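Side-chain contacts in p-47 protein (Clostridium botulinum E1 str. 'BoNT E Beluga', PDB 5WIX), which is of unknown function but adopts a TULIP-domain fold like that of bactericidal/permeability-increasing protein, and so may bind lipids or other apolar molecules: residues S254-N259 and N263-I268; P250-N255 and N300-E305; M334-K339 and D389-E394. One frame throughout, in Å; residues are numbered along the deposited sequence.

Contact 1 (S254-N259 and N263-I268)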
ATOM      1  N   SER A 254      -0.136 -20.496  12.789  1.00 45.15           N
ATOM      2  CA  SER A 254      -0.716 -20.668  14.111  1.00 50.75           C
ATOM      3  C   SER A 254      -2.034 -21.388  13.947  1.00 57.16           C
ATOM      4  O   SER A 254      -2.908 -21.303  14.807  1.00 58.30           O
ATOM      5  CB  SER A 254      -0.956 -19.324  14.802  1.00 71.39           C
ATOM      6  OG  SER A 254      -2.222 -18.775  14.428  1.00 77.28           O
ATOM      7  N   ASN A 255      -2.201 -22.049  12.811  1.00 60.41           N
ATOM      8  CA  ASN A 255      -3.441 -22.764  12.573  1.00 67.93           C
ATOM      9  C   ASN A 255      -3.207 -24.263  12.546  1.00 71.42           C
ATOM     10  O   ASN A 255      -4.074 -25.017  12.070  1.00 71.82           O
ATOM     11  CB  ASN A 255      -4.079 -22.332  11.256  1.00 42.82           C
ATOM     12  CG  ASN A 255      -5.588 -22.328  11.330  1.00 57.16           C
ATOM     13  OD1 ASN A 255      -6.163 -21.873  12.342  1.00 46.80           O
ATOM     14  ND2 ASN A 255      -6.250 -22.852  10.277  1.00 42.98           N
ATOM     15  N   MET A 256      -2.043 -24.688  13.048  1.00 58.89           N
ATOM     16  CA  MET A 256      -1.608 -26.061  12.846  1.00 69.20           C
ATOM     17  C   MET A 256      -1.191 -26.790  14.132  1.00 74.59           C
ATOM     18  O   MET A 256      -0.415 -27.747  14.103  1.00 81.78           O
ATOM     19  CB  MET A 256      -0.463 -26.080  11.824  1.00 54.88           C
ATOM     20  CG  MET A 256      -0.926 -25.782  10.426  1.00 66.74           C
ATOM     21  SD  MET A 256       0.421 -25.848   9.207  1.00 78.05           S
ATOM     22  CE  MET A 256       1.721 -25.184  10.200  1.00 46.44           C
ATOM     23  N   GLY A 257      -1.723 -26.363  15.264  1.00 62.98           N
ATOM     24  CA  GLY A 257      -1.326 -26.973  16.519  1.00 64.13           C
ATOM     25  C   GLY A 257      -0.196 -26.283  17.268  1.00 73.77           C
ATOM     26  O   GLY A 257       0.494 -25.404  16.751  1.00 92.44           O
ATOM     27  N   SER A 258       0.006 -26.719  18.502  1.00 79.35           N
ATOM     28  CA  SER A 258       0.873 -26.027  19.441  1.00 70.29           C
ATOM     29  C   SER A 258       2.358 -26.236  19.189  1.00 74.27           C
ATOM     30  O   SER A 258       3.182 -25.560  19.820  1.00 71.84           O
ATOM     31  CB  SER A 258       0.530 -26.461  20.865  1.00 68.88           C
ATOM     32  OG  SER A 258      -0.133 -27.718  20.847  1.00 88.79           O
ATOM     33  N   ASN A 259       2.724 -27.152  18.291  1.00 73.74           N
ATOM     34  CA  ASN A 259       4.155 -27.341  18.040  1.00 86.93           C
ATOM     35  C   ASN A 259       4.547 -26.788  16.687  1.00 92.42           C
ATOM     36  O   ASN A 259       5.585 -27.156  16.117  1.00 92.91           O
ATOM     37  CB  ASN A 259       4.555 -28.812  18.155  1.00 85.00           C
ATOM     38  CG  ASN A 259       4.178 -29.406  19.493  1.00 72.04           C
ATOM     39  OD1 ASN A 259       4.488 -28.840  20.555  1.00 58.32           O
ATOM     40  ND2 ASN A 259       3.471 -30.539  19.455  1.00 62.35           N
ATOM     41  N   ASN A 263       8.049 -19.548  13.524  1.00 75.41           N
ATOM     42  CA  ASN A 263       9.471 -19.756  13.712  1.00 74.85           C
ATOM     43  C   ASN A 263       9.848 -21.034  12.957  1.00 75.47           C
ATOM     44  O   ASN A 263      10.992 -21.204  12.524  1.00 73.03           O
ATOM     45  CB  ASN A 263       9.827 -19.860  15.197  1.00 83.48           C
ATOM     46  CG  ASN A 263      11.317 -19.699  15.441  1.00117.26           C
ATOM     47  OD1 ASN A 263      11.978 -18.912  14.754  1.00115.62           O
ATOM     48  ND2 ASN A 263      11.860 -20.452  16.407  1.00128.58           N
ATOM     49  N   ASN A 264       8.855 -21.914  12.790  1.00 69.58           N
ATOM     50  CA  ASN A 264       8.963 -23.093  11.939  1.00 66.52           C
ATOM     51  C   ASN A 264       8.933 -22.807  10.441  1.00 78.76           C
ATOM     52  O   ASN A 264       9.232 -23.700   9.641  1.00 64.04           O
ATOM     53  CB  ASN A 264       7.842 -24.070  12.272  1.00 77.06           C
ATOM     54  CG  ASN A 264       8.023 -24.701  13.631  1.00 78.39           C
ATOM     55  OD1 ASN A 264       7.124 -24.693  14.468  1.00 84.37           O
ATOM     56  ND2 ASN A 264       9.208 -25.224  13.869  1.00 67.43           N
ATOM     57  N   PHE A 265       8.589 -21.567  10.065  1.00 93.74           N
ATOM     58  CA  PHE A 265       8.428 -21.171   8.655  1.00 72.57           C
ATOM     59  C   PHE A 265       9.386 -20.107   8.143  1.00 78.45           C
ATOM     60  O   PHE A 265       9.741 -19.161   8.856  1.00 81.97           O
ATOM     61  CB  PHE A 265       7.016 -20.656   8.412  1.00 68.24           C
ATOM     62  CG  PHE A 265       5.979 -21.721   8.428  1.00 61.20           C
ATOM     63  CD1 PHE A 265       5.721 -22.456   7.289  1.00 66.24           C
ATOM     64  CD2 PHE A 265       5.279 -22.005   9.589  1.00 59.39           C
ATOM     65  CE1 PHE A 265       4.769 -23.437   7.296  1.00 63.41           C
ATOM     66  CE2 PHE A 265       4.331 -22.993   9.613  1.00 57.89           C
ATOM     67  CZ  PHE A 265       4.076 -23.713   8.460  1.00 60.79           C
ATOM     68  N   ASN A 266       9.765 -20.257   6.876  1.00 90.92           N
ATOM     69  CA  ASN A 266      10.507 -19.239   6.139  1.00 90.59           C
ATOM     70  C   ASN A 266       9.668 -18.642   5.015  1.00 94.56           C
ATOM     71  O   ASN A 266       8.786 -19.306   4.464  1.00 97.50           O
ATOM     72  CB  ASN A 266      11.790 -19.829   5.554  1.00 89.79           C
ATOM     73  CG  ASN A 266      12.994 -19.584   6.435  1.00 97.93           C
ATOM     74  OD1 ASN A 266      12.958 -18.724   7.321  1.00101.39           O
ATOM     75  ND2 ASN A 266      14.074 -20.329   6.193  1.00 90.61           N
ATOM     76  N   VAL A 267       9.926 -17.388   4.666  1.00 94.58           N
ATOM     77  CA  VAL A 267       9.418 -16.907   3.391  1.00 98.96           C
ATOM     78  C   VAL A 267      10.620 -16.611   2.501  1.00 88.28           C
ATOM     79  O   VAL A 267      11.497 -15.817   2.851  1.00 90.26           O
ATOM     80  CB  VAL A 267       8.482 -15.676   3.527  1.00103.10           C
ATOM     81  CG1 VAL A 267       9.008 -14.679   4.551  1.00113.01           C
ATOM     82  CG2 VAL A 267       8.268 -15.037   2.171  1.00 83.93           C
ATOM     83  N   ILE A 268      10.653 -17.300   1.364  1.00 86.10           N
ATOM     84  CA  ILE A 268      11.794 -17.305   0.453  1.00 94.83           C
ATOM     85  C   ILE A 268      11.601 -16.327  -0.717  1.00108.27           C
ATOM     86  O   ILE A 268      10.522 -16.253  -1.312  1.00107.68           O
ATOM     87  CB  ILE A 268      12.027 -18.730  -0.087  1.00 90.19           C
ATOM     88  CG1 ILE A 268      12.317 -19.677   1.068  1.00 97.68           C
ATOM     89  CG2 ILE A 268      13.188 -18.765  -1.044  1.00 99.28           C
ATOM     90  CD1 ILE A 268      13.645 -19.394   1.744  1.00109.42           C
TER
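Met256 CG stands anti to its own carbonyl carbon (chi1 -71°), and the chain runs on extended before bending at chi3, which swings the methyl CE toward Phe265. The Phe265 ring is set by a nearly identical first torsion (chi1 -72°) and comes from the opposite direction, so that methyl and ring meet in the gap between the two backbones. In this TULIP fold, related in topology to bactericidal/permeability-increasing protein, the contact closes the loop that leaves helix 240-252 and enters strand 265-269, the first strand of a curled antiparallel sheet. Met256 CE approaches the ring at its edge, in the ring plane, and lies 3.3 Å from Phe265 CZ and 3.5 Å from Phe265 CE2. The contact is thus made edge-on, by the methyl and not over the ring face. The same ring packs edge-to-face with Phe302, and Leu249, Ile260 and Leu283 also touch it, which places Phe265 in a buried apolar cluster between helix, loop and sheet. Nearer the surface, Asn264 turns its amide toward the end of the loop. Its ND2 donates to Asn281 OD1, while its OD1 accepts from the backbone N of Thr261, so both ends of the amide are engaged and its rotation is probably fixed. No hydrogen bond joins the two segments. Where they come together beside this amide, two acceptors face each other: Asn264 OD1 lies 3.3 Å from the carbonyl O of Asn259.

Contact 2 (P250-N255 and N300-E305)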
ATOM      1  N   PRO A 250       1.417 -15.302   9.413  1.00 73.43           N
ATOM      2  CA  PRO A 250       1.068 -15.205  10.841  1.00 60.42           C
ATOM      3  C   PRO A 250      -0.164 -15.991  11.204  1.00 64.70           C
ATOM      4  O   PRO A 250      -0.166 -16.650  12.253  1.00 86.70           O
ATOM      5  CB  PRO A 250       0.817 -13.715  11.042  1.00 61.45           C
ATOM      6  CG  PRO A 250       1.680 -13.052  10.009  1.00 69.09           C
ATOM      7  CD  PRO A 250       1.654 -13.967   8.818  1.00 66.84           C
ATOM      8  N   LYS A 251      -1.186 -15.965  10.354  1.00 56.43           N
ATOM      9  CA  LYS A 251      -2.392 -16.738  10.656  1.00 68.07           C
ATOM     10  C   LYS A 251      -2.144 -18.245  10.469  1.00 65.88           C
ATOM     11  O   LYS A 251      -2.275 -19.023  11.410  1.00 69.80           O
ATOM     12  CB  LYS A 251      -3.564 -16.291   9.792  1.00 51.79           C
ATOM     13  CG  LYS A 251      -4.877 -16.989  10.137  1.00 54.75           C
ATOM     14  CD  LYS A 251      -5.245 -16.843  11.608  1.00 56.14           C
ATOM     15  CE  LYS A 251      -6.462 -17.698  11.964  1.00 65.61           C
ATOM     16  NZ  LYS A 251      -6.654 -17.855  13.438  1.00 80.15           N
ATOM     17  N   LEU A 252      -1.776 -18.621   9.249  1.00 60.47           N
ATOM     18  CA  LEU A 252      -1.472 -19.988   8.845  1.00 55.09           C
ATOM     19  C   LEU A 252      -0.599 -20.691   9.852  1.00 73.65           C
ATOM     20  O   LEU A 252      -0.930 -21.770  10.349  1.00 78.22           O
ATOM     21  CB  LEU A 252      -0.759 -19.983   7.480  1.00 54.89           C
ATOM     22  CG  LEU A 252      -0.204 -21.275   6.880  1.00 51.14           C
ATOM     23  CD1 LEU A 252      -1.340 -22.092   6.299  1.00 60.89           C
ATOM     24  CD2 LEU A 252       0.836 -20.996   5.811  1.00 47.79           C
ATOM     25  N   SER A 253       0.515 -20.056  10.174  1.00 64.48           N
ATOM     26  CA  SER A 253       1.534 -20.676  11.006  1.00 59.58           C
ATOM     27  C   SER A 253       1.089 -20.901  12.471  1.00 60.69           C
ATOM     28  O   SER A 253       1.843 -21.429  13.290  1.00 65.20           O
ATOM     29  CB  SER A 253       2.782 -19.811  10.963  1.00 66.14           C
ATOM     30  OG  SER A 253       2.613 -18.679  11.792  1.00 72.76           O
ATOM     31  N   SER A 254      -0.136 -20.496  12.789  1.00 45.15           N
ATOM     32  CA  SER A 254      -0.716 -20.668  14.111  1.00 50.75           C
ATOM     33  C   SER A 254      -2.034 -21.388  13.947  1.00 57.16           C
ATOM     34  O   SER A 254      -2.908 -21.303  14.807  1.00 58.30           O
ATOM     35  CB  SER A 254      -0.956 -19.324  14.802  1.00 71.39           C
ATOM     36  OG  SER A 254      -2.222 -18.775  14.428  1.00 77.28           O
ATOM     37  N   ASN A 255      -2.201 -22.049  12.811  1.00 60.41           N
ATOM     38  CA  ASN A 255      -3.441 -22.764  12.573  1.00 67.93           C
ATOM     39  C   ASN A 255      -3.207 -24.263  12.546  1.00 71.42           C
ATOM     40  O   ASN A 255      -4.074 -25.017  12.070  1.00 71.82           O
ATOM     41  CB  ASN A 255      -4.079 -22.332  11.256  1.00 42.82           C
ATOM     42  CG  ASN A 255      -5.588 -22.328  11.330  1.00 57.16           C
ATOM     43  OD1 ASN A 255      -6.163 -21.873  12.342  1.00 46.80           O
ATOM     44  ND2 ASN A 255      -6.250 -22.852  10.277  1.00 42.98           N
ATOM     45  N   ASN A 300       7.161 -32.846   6.350  1.00 70.76           N
ATOM     46  CA  ASN A 300       8.608 -32.698   6.236  1.00 89.97           C
ATOM     47  C   ASN A 300       9.105 -31.584   5.324  1.00 98.47           C
ATOM     48  O   ASN A 300      10.156 -30.994   5.597  1.00 97.28           O
ATOM     49  CB  ASN A 300       9.210 -34.013   5.776  1.00100.85           C
ATOM     50  CG  ASN A 300       9.416 -34.960   6.913  1.00 97.22           C
ATOM     51  OD1 ASN A 300       9.867 -34.556   7.987  1.00 92.31           O
ATOM     52  ND2 ASN A 300       9.066 -36.224   6.703  1.00101.33           N
ATOM     53  N   ASP A 301       8.385 -31.333   4.228  1.00111.39           N
ATOM     54  CA  ASP A 301       8.577 -30.117   3.428  1.00106.19           C
ATOM     55  C   ASP A 301       7.220 -29.513   3.038  1.00 92.63           C
ATOM     56  O   ASP A 301       6.259 -30.223   2.717  1.00 76.45           O
ATOM     57  CB  ASP A 301       9.443 -30.381   2.191  1.00114.20           C
ATOM     58  CG  ASP A 301       8.963 -31.554   1.367  1.00136.73           C
ATOM     59  OD1 ASP A 301       7.739 -31.767   1.253  1.00142.61           O
ATOM     60  OD2 ASP A 301       9.830 -32.265   0.816  1.00149.35           O
ATOM     61  N   PHE A 302       7.149 -28.189   3.092  1.00 96.49           N
ATOM     62  CA  PHE A 302       5.883 -27.486   2.955  1.00 89.03           C
ATOM     63  C   PHE A 302       6.081 -26.283   2.077  1.00 87.54           C
ATOM     64  O   PHE A 302       7.081 -25.579   2.204  1.00 83.75           O
ATOM     65  CB  PHE A 302       5.370 -27.069   4.318  1.00 81.54           C
ATOM     66  CG  PHE A 302       4.096 -26.274   4.293  1.00 72.46           C
ATOM     67  CD1 PHE A 302       2.880 -26.889   4.576  1.00 67.50           C
ATOM     68  CD2 PHE A 302       4.116 -24.915   4.061  1.00 67.27           C
ATOM     69  CE1 PHE A 302       1.708 -26.167   4.596  1.00 59.57           C
ATOM     70  CE2 PHE A 302       2.951 -24.187   4.074  1.00 77.47           C
ATOM     71  CZ  PHE A 302       1.742 -24.811   4.349  1.00 74.38           C
ATOM     72  N   SER A 303       5.119 -26.040   1.197  1.00 94.96           N
ATOM     73  CA  SER A 303       5.219 -24.918   0.279  1.00 94.70           C
ATOM     74  C   SER A 303       3.847 -24.307  -0.006  1.00 92.34           C
ATOM     75  O   SER A 303       2.875 -25.013  -0.275  1.00 95.68           O
ATOM     76  CB  SER A 303       5.882 -25.353  -1.019  1.00 86.12           C
ATOM     77  OG  SER A 303       5.026 -25.050  -2.106  1.00 97.53           O
ATOM     78  N   MET A 304       3.781 -22.984   0.082  1.00 91.02           N
ATOM     79  CA  MET A 304       2.589 -22.234  -0.288  1.00 83.03           C
ATOM     80  C   MET A 304       3.016 -21.037  -1.135  1.00 82.87           C
ATOM     81  O   MET A 304       3.617 -20.101  -0.614  1.00 85.03           O
ATOM     82  CB  MET A 304       1.833 -21.777   0.959  1.00 63.58           C
ATOM     83  CG  MET A 304       0.373 -21.389   0.726  1.00 57.94           C
ATOM     84  SD  MET A 304      -0.501 -20.843   2.228  1.00 76.71           S
ATOM     85  CE  MET A 304      -2.131 -21.562   2.006  1.00 73.72           C
ATOM     86  N   GLU A 305       2.748 -21.083  -2.440  1.00 95.17           N
ATOM     87  CA  GLU A 305       3.037 -19.950  -3.343  1.00105.25           C
ATOM     88  C   GLU A 305       1.742 -19.345  -3.897  1.00 90.35           C
ATOM     89  O   GLU A 305       0.724 -20.033  -4.010  1.00 75.05           O
ATOM     90  CB  GLU A 305       3.968 -20.378  -4.500  1.00108.25           C
ATOM     91  CG  GLU A 305       3.287 -21.054  -5.696  1.00120.00           C
ATOM     92  CD  GLU A 305       4.279 -21.536  -6.764  1.00132.82           C
ATOM     93  OE1 GLU A 305       5.277 -22.192  -6.397  1.00139.44           O
ATOM     94  OE2 GLU A 305       4.058 -21.262  -7.969  1.00126.12           O
TER
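The end of helix 240-252 packs here against the inward side of strand 293-307, within the apolar interior of a TULIP domain. Leu252, the last helical residue, reaches Phe302 and Met304, two residues apart and directed to the same side of the sheet. With CG opposite the backbone N (chi1 174°), its side chain projects from the helix and brings CD2 within reach of both partners. Leu252 CD2 is 3.8 Å from Met304 SD, the two side chains sliding past each other in opposite directions. The same methyl approaches Phe302 obliquely, with Leu252 CD2 4.2 Å from Phe302 CZ. Thr314 on the neighbouring antiparallel strand 311-322 touches both Phe302 and Met304. Just past Leu252 the chain leaves the helix in a type I turn, closed by Asn255 N to Leu252 O at 2.8 Å. Lys251 O is gripped twice by one residue: Ser254 N donates to it at 2.9 Å, and Ser254 OG at 3.0 Å from Lys251 O, tilted 15° from the carbonyl plane. Across the contact itself there are only methyl, thioether and aromatic carbon surfaces, so helix and sheet are joined by nondirectional dispersion and hydrophobic burial.

Contact 3 (M334-K339 and D389-E394)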
ATOM      1  N   MET A 334      -0.012 -34.079  -0.254  1.00 95.23           N
ATOM      2  CA  MET A 334      -1.172 -33.268  -0.640  1.00 86.16           C
ATOM      3  C   MET A 334      -0.829 -32.083  -1.549  1.00 80.63           C
ATOM      4  O   MET A 334       0.206 -31.441  -1.384  1.00 85.79           O
ATOM      5  CB  MET A 334      -1.895 -32.744   0.602  1.00 71.63           C
ATOM      6  CG  MET A 334      -3.203 -32.055   0.301  1.00 63.76           C
ATOM      7  SD  MET A 334      -4.212 -31.777   1.767  1.00 89.87           S
ATOM      8  CE  MET A 334      -3.191 -30.538   2.535  1.00 53.18           C
ATOM      9  N   GLU A 335      -1.697 -31.814  -2.520  1.00 92.47           N
ATOM     10  CA  GLU A 335      -1.736 -30.503  -3.179  1.00 91.63           C
ATOM     11  C   GLU A 335      -3.134 -29.927  -3.004  1.00 90.11           C
ATOM     12  O   GLU A 335      -4.130 -30.605  -3.269  1.00 97.27           O
ATOM     13  CB  GLU A 335      -1.379 -30.574  -4.661  1.00 92.93           C
ATOM     14  CG  GLU A 335      -1.348 -29.182  -5.322  1.00111.32           C
ATOM     15  CD  GLU A 335      -1.151 -29.203  -6.839  1.00114.70           C
ATOM     16  OE1 GLU A 335      -0.265 -28.474  -7.343  1.00116.80           O
ATOM     17  OE2 GLU A 335      -1.894 -29.926  -7.533  1.00122.45           O
ATOM     18  N   CYS A 336      -3.211 -28.676  -2.556  1.00 76.46           N
ATOM     19  CA  CYS A 336      -4.497 -28.101  -2.165  1.00 84.00           C
ATOM     20  C   CYS A 336      -4.571 -26.600  -2.403  1.00 87.93           C
ATOM     21  O   CYS A 336      -3.888 -25.809  -1.734  1.00 82.84           O
ATOM     22  CB  CYS A 336      -4.784 -28.395  -0.689  1.00 67.30           C
ATOM     23  SG  CYS A 336      -6.327 -27.675  -0.079  1.00 83.00           S
ATOM     24  N   ILE A 337      -5.428 -26.230  -3.351  1.00 87.10           N
ATOM     25  CA  ILE A 337      -5.671 -24.846  -3.731  1.00 66.78           C
ATOM     26  C   ILE A 337      -6.681 -24.160  -2.805  1.00 70.74           C
ATOM     27  O   ILE A 337      -7.809 -24.636  -2.645  1.00 70.83           O
ATOM     28  CB  ILE A 337      -6.193 -24.787  -5.146  1.00 82.55           C
ATOM     29  CG1 ILE A 337      -5.388 -25.732  -6.045  1.00 77.98           C
ATOM     30  CG2 ILE A 337      -6.200 -23.349  -5.644  1.00105.41           C
ATOM     31  CD1 ILE A 337      -3.954 -25.334  -6.210  1.00 78.25           C
ATOM     32  N   THR A 338      -6.284 -23.049  -2.188  1.00 71.23           N
ATOM     33  CA  THR A 338      -7.231 -22.251  -1.418  1.00 78.57           C
ATOM     34  C   THR A 338      -7.404 -20.900  -2.091  1.00 85.70           C
ATOM     35  O   THR A 338      -6.548 -20.499  -2.881  1.00 79.05           O
ATOM     36  CB  THR A 338      -6.779 -22.046   0.019  1.00 73.50           C
ATOM     37  OG1 THR A 338      -5.491 -21.422   0.016  1.00 84.51           O
ATOM     38  CG2 THR A 338      -6.663 -23.368   0.700  1.00 84.86           C
ATOM     39  N   LYS A 339      -8.494 -20.202  -1.760  1.00 73.92           N
ATOM     40  CA  LYS A 339      -8.886 -18.983  -2.473  1.00 76.18           C
ATOM     41  C   LYS A 339      -9.224 -17.787  -1.580  1.00 75.78           C
ATOM     42  O   LYS A 339      -9.960 -17.920  -0.607  1.00 75.84           O
ATOM     43  CB  LYS A 339     -10.094 -19.277  -3.372  1.00 87.27           C
ATOM     44  CG  LYS A 339     -10.626 -18.077  -4.129  1.00 92.90           C
ATOM     45  CD  LYS A 339     -11.881 -18.422  -4.941  1.00110.06           C
ATOM     46  CE  LYS A 339     -12.330 -17.238  -5.823  1.00119.37           C
ATOM     47  NZ  LYS A 339     -13.559 -17.511  -6.631  1.00121.01           N
ATOM     48  N   ASP A 389      -7.796 -29.011   6.214  1.00 69.50           N
ATOM     49  CA  ASP A 389      -8.683 -28.262   7.096  1.00 75.04           C
ATOM     50  C   ASP A 389      -8.000 -27.003   7.669  1.00 72.94           C
ATOM     51  O   ASP A 389      -8.668 -25.987   7.928  1.00 66.90           O
ATOM     52  CB  ASP A 389      -9.194 -29.171   8.232  1.00 86.11           C
ATOM     53  CG  ASP A 389     -10.354 -30.080   7.798  1.00 87.29           C
ATOM     54  OD1 ASP A 389     -10.438 -30.459   6.601  1.00 82.21           O
ATOM     55  OD2 ASP A 389     -11.187 -30.418   8.675  1.00 89.38           O
ATOM     56  N   SER A 390      -6.676 -27.066   7.836  1.00 53.56           N
ATOM     57  CA  SER A 390      -5.941 -25.996   8.514  1.00 56.15           C
ATOM     58  C   SER A 390      -5.631 -24.870   7.558  1.00 67.25           C
ATOM     59  O   SER A 390      -5.220 -23.796   7.982  1.00 69.61           O
ATOM     60  CB  SER A 390      -4.625 -26.506   9.105  1.00 54.44           C
ATOM     61  OG  SER A 390      -3.676 -26.708   8.063  1.00 58.24           O
ATOM     62  N   LEU A 391      -5.774 -25.157   6.268  1.00 59.98           N
ATOM     63  CA  LEU A 391      -5.599 -24.170   5.219  1.00 61.87           C
ATOM     64  C   LEU A 391      -6.836 -23.295   4.982  1.00 69.64           C
ATOM     65  O   LEU A 391      -6.868 -22.537   4.020  1.00 64.19           O
ATOM     66  CB  LEU A 391      -5.247 -24.863   3.910  1.00 54.12           C
ATOM     67  CG  LEU A 391      -3.980 -25.688   4.006  1.00 50.30           C
ATOM     68  CD1 LEU A 391      -3.599 -26.222   2.624  1.00 58.79           C
ATOM     69  CD2 LEU A 391      -2.854 -24.849   4.591  1.00 59.19           C
ATOM     70  N   ALA A 392      -7.856 -23.421   5.830  1.00 56.61           N
ATOM     71  CA  ALA A 392      -9.104 -22.703   5.604  1.00 52.05           C
ATOM     72  C   ALA A 392      -9.497 -21.887   6.811  1.00 54.17           C
ATOM     73  O   ALA A 392     -10.283 -22.322   7.647  1.00 81.46           O
ATOM     74  CB  ALA A 392     -10.218 -23.651   5.236  1.00 48.13           C
ATOM     75  N   PHE A 393      -8.978 -20.671   6.846  1.00 75.60           N
ATOM     76  CA  PHE A 393      -9.107 -19.786   7.982  1.00 71.42           C
ATOM     77  C   PHE A 393      -9.513 -18.370   7.559  1.00 72.47           C
ATOM     78  O   PHE A 393      -9.815 -18.124   6.393  1.00 83.98           O
ATOM     79  CB  PHE A 393      -7.773 -19.752   8.725  1.00 59.89           C
ATOM     80  CG  PHE A 393      -6.597 -19.634   7.816  1.00 58.39           C
ATOM     81  CD1 PHE A 393      -6.190 -18.374   7.335  1.00 67.57           C
ATOM     82  CD2 PHE A 393      -5.929 -20.773   7.386  1.00 53.82           C
ATOM     83  CE1 PHE A 393      -5.099 -18.247   6.466  1.00 50.41           C
ATOM     84  CE2 PHE A 393      -4.839 -20.670   6.522  1.00 56.85           C
ATOM     85  CZ  PHE A 393      -4.426 -19.392   6.057  1.00 69.70           C
ATOM     86  N   GLU A 394      -9.490 -17.450   8.522  1.00 60.39           N
ATOM     87  CA  GLU A 394      -9.843 -16.044   8.327  1.00 60.59           C
ATOM     88  C   GLU A 394      -8.819 -15.168   9.042  1.00 73.39           C
ATOM     89  O   GLU A 394      -8.575 -15.374  10.229  1.00 80.88           O
ATOM     90  CB  GLU A 394     -11.271 -15.752   8.854  1.00 54.56           C
ATOM     91  CG  GLU A 394     -11.564 -14.268   9.165  1.00 61.80           C
ATOM     92  CD  GLU A 394     -13.016 -13.991   9.579  1.00 81.16           C
ATOM     93  OE1 GLU A 394     -13.941 -14.106   8.728  1.00 83.10           O
ATOM     94  OE2 GLU A 394     -13.225 -13.624  10.760  1.00 90.09           O
TER
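No ring takes part where Leu391 meets Thr338, Cys336 and Met334; the flat group of the neighbourhood is Phe393, two residues beyond Leu391. The carbonyl O of Ser390 lies at the edge of that ring and in its plane. One face is turned toward helix 240-252, where Lys251 CG stands above the rim of the ring near CD1, and Leu248 and Leu252 also touch this aromatic side chain. Across the contact, Leu391 is the common partner. Its CD1 reaches two side chains of the strand: it lies 4.1 Å from Cys336 SG and equally far from the CB of that residue, while Met334 CE lies 4.3 Å from Leu391 CD1. Cys336 SG is anti to its backbone nitrogen (chi1 178°), a setting that sends the sulfur out from the strand toward the leucine methyl. Met334, Cys336 and Thr338 are every second residue of strand 328-343 and so share one side of the curled antiparallel sheet. In the BPI-like TULIP fold such a sheet wraps around a long helix, and here the chain following helix 370-390 lies against it, with Leu391 inserted between sheet and helix 240-252. Thr338 crosses Leu391 at about a right angle. Its chi1 of 58° places OG1 between the backbone N and the carbonyl carbon, leaving the methyl to do the touching: Thr338 CG2 is 3.8 Å from Leu391 CB and 3.4 Å from Leu391 O, the latter without a hydrogen bond. Leu391 also touches Thr314 on the adjacent strand 311-322. Just before it, Ser390 OG is hydrogen-bonded to Phe387 O.

The apolar parts of the three contacts adjoin one another, and all three reach the same curled sheet. Contacts 1 and 2 share Ser254 and Asn255, and their centres are about 6 Å apart; Phe265 CE1 meets Phe302 CD2 at 3.6 Å. Contact 3 lies about 10 Å from contact 2, centre to centre, and about 15 Å from contact 1. Leucines bridge the first of these gaps, with Leu252 CD1 3.6 Å from Leu391 CD2. A polar tie runs alongside: Asn255 ND2, common to contacts 1 and 2, probably donates to Ser390 O of contact 3 at 2.7 Å.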